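Local coordinates for glucose-6-phosphate isomerase (PDB 6OTU), which catalyses the reversible isomerisation of glucose 6-phosphate to fructose 6-phosphate, at the interface of chains A and B. Numbering follows the deposited sequence. Chains: chain A/B, Glucose-6-phosphate isomerase.

Contact 1: the interface of chains A and B. Residues chain A 325, 331-332, 371, 375; chain B 331-332, 396-397.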
loop_
_atom_site.group_PDB
_atom_site.type_symbol
_atom_site.label_atom_id
_atom_site.label_comp_id
_atom_site.label_asym_id
_atom_site.label_seq_id
_atom_site.Cartn_x
_atom_site.Cartn_y
_atom_site.Cartn_z
ATOM N N ARG A 325 -16.963 -6.876 -9.149
ATOM C CA ARG A 325 -17.026 -7.352 -7.768
ATOM C C ARG A 325 -18.145 -8.371 -7.568
ATOM O O ARG A 325 -17.896 -9.498 -7.130
ATOM C CB ARG A 325 -17.200 -6.168 -6.808
ATOM C CG ARG A 325 -17.495 -6.543 -5.351
ATOM C CD ARG A 325 -16.360 -7.318 -4.684
ATOM N NE ARG A 325 -16.367 -7.076 -3.248
ATOM C CZ ARG A 325 -16.152 -7.988 -2.299
ATOM N NH1 ARG A 325 -15.918 -9.257 -2.606
ATOM N NH2 ARG A 325 -16.181 -7.621 -1.026
ATOM N N PRO A 331 -12.649 -10.240 -5.618
ATOM C CA PRO A 331 -12.762 -9.572 -4.314
ATOM C C PRO A 331 -11.843 -8.368 -4.110
ATOM O O PRO A 331 -11.915 -7.744 -3.042
ATOM C CB PRO A 331 -12.415 -10.700 -3.327
ATOM C CG PRO A 331 -11.446 -11.581 -4.099
ATOM C CD PRO A 331 -11.847 -11.477 -5.562
ATOM N N THR A 332 -10.982 -8.005 -5.063
ATOM C CA THR A 332 -10.101 -6.853 -4.896
ATOM C C THR A 332 -10.119 -5.995 -6.153
ATOM O O THR A 332 -10.639 -6.397 -7.192
ATOM C CB THR A 332 -8.635 -7.234 -4.582
ATOM O OG1 THR A 332 -7.947 -7.622 -5.786
ATOM C CG2 THR A 332 -8.535 -8.339 -3.536
ATOM N N ARG A 371 -21.762 -9.178 -1.456
ATOM C CA ARG A 371 -20.508 -8.594 -1.002
ATOM C C ARG A 371 -20.443 -7.127 -1.391
ATOM O O ARG A 371 -20.912 -6.734 -2.461
ATOM C CB ARG A 371 -19.308 -9.367 -1.571
ATOM C CG ARG A 371 -19.375 -10.844 -1.184
ATOM C CD ARG A 371 -18.071 -11.576 -1.363
ATOM N NE ARG A 371 -18.194 -12.989 -0.989
ATOM C CZ ARG A 371 -17.859 -13.481 0.199
ATOM N NH1 ARG A 371 -17.378 -12.679 1.144
ATOM N NH2 ARG A 371 -18.004 -14.779 0.448
ATOM N N ILE A 375 -11.269 -5.238 -1.433
ATOM C CA ILE A 375 -9.989 -4.719 -0.969
ATOM C C ILE A 375 -9.460 -3.760 -2.023
ATOM O O ILE A 375 -9.425 -4.077 -3.219
ATOM C CB ILE A 375 -8.986 -5.850 -0.701
ATOM C CG1 ILE A 375 -9.613 -6.976 0.124
ATOM C CG2 ILE A 375 -7.750 -5.312 0.013
ATOM C CD1 ILE A 375 -10.103 -6.544 1.437
ATOM N N PRO B 331 -8.478 -14.982 0.216
ATOM C CA PRO B 331 -7.548 -14.675 -0.880
ATOM C C PRO B 331 -6.533 -13.570 -0.589
ATOM O O PRO B 331 -5.701 -13.287 -1.463
ATOM C CB PRO B 331 -8.495 -14.264 -2.020
ATOM C CG PRO B 331 -9.689 -13.651 -1.306
ATOM C CD PRO B 331 -9.811 -14.379 0.023
ATOM N N THR B 332 -6.550 -12.926 0.580
ATOM C CA THR B 332 -5.585 -11.874 0.885
ATOM C C THR B 332 -5.017 -12.076 2.283
ATOM O O THR B 332 -5.514 -12.886 3.061
ATOM C CB THR B 332 -6.174 -10.446 0.795
ATOM O OG1 THR B 332 -6.929 -10.139 1.982
ATOM C CG2 THR B 332 -7.039 -10.254 -0.446
ATOM N N THR B 396 -17.872 -7.577 4.312
ATOM C CA THR B 396 -18.417 -8.878 3.955
ATOM C C THR B 396 -17.351 -9.966 3.768
ATOM O O THR B 396 -17.707 -11.135 3.621
ATOM C CB THR B 396 -19.273 -8.744 2.674
ATOM O OG1 THR B 396 -18.488 -8.182 1.617
ATOM C CG2 THR B 396 -20.465 -7.822 2.909
ATOM N N ASP B 397 -16.063 -9.634 3.794
ATOM C CA ASP B 397 -15.015 -10.593 3.453
ATOM C C ASP B 397 -13.984 -10.655 4.576
ATOM O O ASP B 397 -13.500 -9.617 5.037
ATOM C CB ASP B 397 -14.299 -10.230 2.139
ATOM C CG ASP B 397 -15.226 -10.208 0.920
ATOM O OD1 ASP B 397 -16.376 -9.720 0.999
ATOM O OD2 ASP B 397 -14.773 -10.643 -0.152
#

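Contact 2: the interface of chains A and B. Residues chain A 390, 394, 447-448, 450; chain B 359, 494-497.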
loop_
_atom_site.group_PDB
_atom_site.type_symbol
_atom_site.label_atom_id
_atom_site.label_comp_id
_atom_site.label_asym_id
_atom_site.label_seq_id
_atom_site.Cartn_x
_atom_site.Cartn_y
_atom_site.Cartn_z
ATOM N N GLN A 390 3.831 -9.677 -11.475
ATOM C CA GLN A 390 4.022 -11.114 -11.658
ATOM C C GLN A 390 2.738 -11.895 -11.373
ATOM O O GLN A 390 2.354 -12.776 -12.152
ATOM C CB GLN A 390 5.142 -11.624 -10.749
ATOM C CG GLN A 390 5.217 -13.151 -10.690
ATOM C CD GLN A 390 5.462 -13.773 -12.061
ATOM O OE1 GLN A 390 6.312 -13.304 -12.816
ATOM N NE2 GLN A 390 4.719 -14.821 -12.387
ATOM N N GLN A 394 0.329 -14.056 -13.962
ATOM C CA GLN A 394 0.550 -15.500 -13.900
ATOM C C GLN A 394 0.130 -16.152 -12.592
ATOM O O GLN A 394 0.292 -17.369 -12.458
ATOM C CB GLN A 394 2.032 -15.841 -14.161
ATOM C CG GLN A 394 2.464 -15.741 -15.619
ATOM C CD GLN A 394 3.806 -16.407 -15.853
ATOM O OE1 GLN A 394 4.703 -16.313 -15.017
ATOM N NE2 GLN A 394 3.947 -17.099 -16.984
ATOM N N ASN A 447 5.668 -22.161 -18.357
ATOM C CA ASN A 447 6.222 -21.108 -17.512
ATOM C C ASN A 447 6.126 -19.727 -18.161
ATOM O O ASN A 447 6.227 -18.711 -17.461
ATOM C CB ASN A 447 7.683 -21.420 -17.170
ATOM C CG ASN A 447 8.095 -20.887 -15.800
ATOM O OD1 ASN A 447 7.308 -20.912 -14.863
ATOM N ND2 ASN A 447 9.330 -20.404 -15.683
ATOM N N LYS A 448 5.935 -19.667 -19.475
ATOM C CA LYS A 448 5.977 -18.413 -20.212
ATOM C C LYS A 448 4.636 -18.078 -20.838
ATOM O O LYS A 448 4.583 -17.238 -21.744
ATOM C CB LYS A 448 7.044 -18.451 -21.314
ATOM C CG LYS A 448 8.484 -18.540 -20.857
ATOM C CD LYS A 448 9.336 -19.103 -22.007
ATOM C CE LYS A 448 10.698 -18.428 -22.139
ATOM N NZ LYS A 448 11.650 -18.816 -21.065
ATOM N N PHE A 450 0.599 -16.714 -20.670
ATOM C CA PHE A 450 -0.171 -15.680 -19.997
ATOM C C PHE A 450 -1.611 -15.855 -20.457
ATOM O O PHE A 450 -1.902 -15.720 -21.647
ATOM C CB PHE A 450 0.391 -14.296 -20.339
ATOM C CG PHE A 450 1.859 -14.148 -20.008
ATOM C CD1 PHE A 450 2.261 -13.719 -18.754
ATOM C CD2 PHE A 450 2.832 -14.463 -20.938
ATOM C CE1 PHE A 450 3.616 -13.598 -18.441
ATOM C CE2 PHE A 450 4.185 -14.338 -20.633
ATOM C CZ PHE A 450 4.573 -13.909 -19.387
ATOM N N LYS B 359 2.239 -17.726 -8.954
ATOM C CA LYS B 359 2.552 -18.698 -9.991
ATOM C C LYS B 359 1.384 -19.653 -10.150
ATOM O O LYS B 359 0.571 -19.819 -9.235
ATOM C CB LYS B 359 3.815 -19.489 -9.655
ATOM C CG LYS B 359 5.012 -18.621 -9.312
ATOM C CD LYS B 359 5.565 -17.948 -10.572
ATOM C CE LYS B 359 6.587 -16.880 -10.226
ATOM N NZ LYS B 359 7.731 -17.443 -9.474
ATOM N N GLN B 494 10.530 -15.255 -12.405
ATOM C CA GLN B 494 9.532 -14.199 -12.538
ATOM C C GLN B 494 9.255 -13.913 -14.009
ATOM O O GLN B 494 9.542 -12.827 -14.518
ATOM C CB GLN B 494 9.978 -12.938 -11.780
ATOM C CG GLN B 494 11.365 -12.381 -12.116
ATOM C CD GLN B 494 12.519 -13.164 -11.528
ATOM O OE1 GLN B 494 12.519 -13.519 -10.349
ATOM N NE2 GLN B 494 13.521 -13.449 -12.359
ATOM N N GLU B 495 8.694 -14.898 -14.708
ATOM C CA GLU B 495 8.459 -14.734 -16.136
ATOM C C GLU B 495 7.468 -13.611 -16.437
ATOM O O GLU B 495 7.498 -13.058 -17.543
ATOM C CB GLU B 495 7.987 -16.056 -16.727
ATOM C CG GLU B 495 9.102 -17.084 -16.821
ATOM C CD GLU B 495 10.263 -16.628 -17.705
ATOM O OE1 GLU B 495 10.014 -16.000 -18.769
ATOM O OE2 GLU B 495 11.427 -16.884 -17.322
ATOM N N GLY B 496 6.597 -13.260 -15.481
ATOM C CA GLY B 496 5.737 -12.095 -15.659
ATOM C C GLY B 496 6.513 -10.790 -15.697
ATOM O O GLY B 496 6.181 -9.884 -16.469
ATOM N N VAL B 497 7.570 -10.681 -14.883
ATOM C CA VAL B 497 8.403 -9.478 -14.869
ATOM C C VAL B 497 9.319 -9.433 -16.090
ATOM O O VAL B 497 9.559 -8.359 -16.655
ATOM C CB VAL B 497 9.201 -9.400 -13.560
ATOM C CG1 VAL B 497 10.165 -8.203 -13.596
ATOM C CG2 VAL B 497 8.257 -9.300 -12.369
#

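Contact 1: the interface of chains A and B
B:Asp397 meets A:Arg325 tip to tip and takes a second arginine, A:Arg371, from the same subunit, a carboxylate shared between two arginines. A:Arg325 grips it end-on. NH1 of A:Arg325 bonds to carboxylate oxygen OD2 of B:Asp397 at 3.0 Å, on the syn side. NH2 of A:Arg325 bonds to OD1 of B:Asp397 at 2.9 Å. Both acceptors lie near the guanidinium plane, yet that plane is turned 58° from the carboxylate, and NH2 reaches OD1 from above it. A:Arg371 runs across B:Asp397 at about a right angle. Its chain is extended from CG to NE, and NH1 of A:Arg371 comes to OD1 of B:Asp397 at 3.1 Å, almost perpendicular to the carboxylate plane. From the aspartate's own chain, the hydroxyl OG1 of B:Thr396 donates to OD1 of B:Asp397 at 2.7 Å. Three bonds thus converge on one oxygen and should fix the carboxylate's rotation, while the two salt bridges probably stabilise its negative charge. CB of A:Arg371 lies over the rim of one face of the A:Arg325 guanidinium and may help to position it.

Beside this polar cluster the packing is apolar. The A:Pro331 and B:Pro331 rings cross obliquely, CG to CG at 3.9 Å, and the CG2 methyls of A:Thr332 and B:Thr332 meet tip to tip.

A:Arg325 stands near the end of helix 313-327, the prolines lead into strand 332-337 of each subunit, and A:Arg371, B:Thr396 and B:Asp397 lie in loops.

Contact 2: the interface of chains A and B
The side-chain carbonyl OE1 of A:Gln390 accepts a hydrogen bond from the backbone N of B:Gly496 at 2.7 Å, a worked example of a side chain from one subunit meeting the start of a helix in the other. The protein belongs to the phosphoglucose isomerase (GPI) family, and the helix is 495-511 of chain B. The donor nitrogen lies 19° out of the carbonyl plane. The bond is bent, 132° at the hydrogen. A:Gln390 has CG anti to its backbone N (chi1 169°) and a bend at chi2, which bring the amide round to this helix end.

Within chain A a chain of bonds from amide to amide, ending on a backbone carbonyl, probably fixes that group's rotation. NE2 of A:Gln390 gives a nearly straight bond to OE1 of A:Gln394 at 3.0 Å, in the carbonyl plane and on a lone pair. NE2 of A:Gln394 in turn bonds to the backbone O of A:Asn447 at 2.8 Å, approaching from above that carbonyl's plane.

Charge adds a looser link: NZ of A:Lys448 lies 4.0 Å from the carboxylate OE1 of B:Glu495, a long salt bridge that probably contributes modestly.

The remaining contacts are mainly packing. B:Glu495, bent at chi2, crosses A:Asn447 at about a right angle, with its CG 3.5 Å from the amide nitrogen ND2. A:Phe450 turns its ring edge to the helix start, CE1 lying 3.8 Å from CA of B:Gly496, while NE2 of A:Gln394 sits over the rim of one ring face. Across the A:Gln390 amide runs the aliphatic chain of B:Lys359; CE of B:Lys359 is 3.8 Å from CD of A:Gln390.

The centres of contact 1 and contact 2 lie about 24 Å apart, and they share no residue. Both belong to one two-fold symmetric interface. Helix 389-394 gives contact 2 its glutamines in chain A, and in chain B the loop after the corresponding helix gives contact 1 B:Thr396 and B:Asp397; in each chain this segment ties one contact to the twin of the other. Contact 1 is centred about 13 Å from A:Glu355 and contact 2 about 11 Å from A:His386; contact 2 also includes B:Gln494 of the substrate pocket. In this family each active site takes its histidine from the neighbouring subunit, so complete active sites need the dimer.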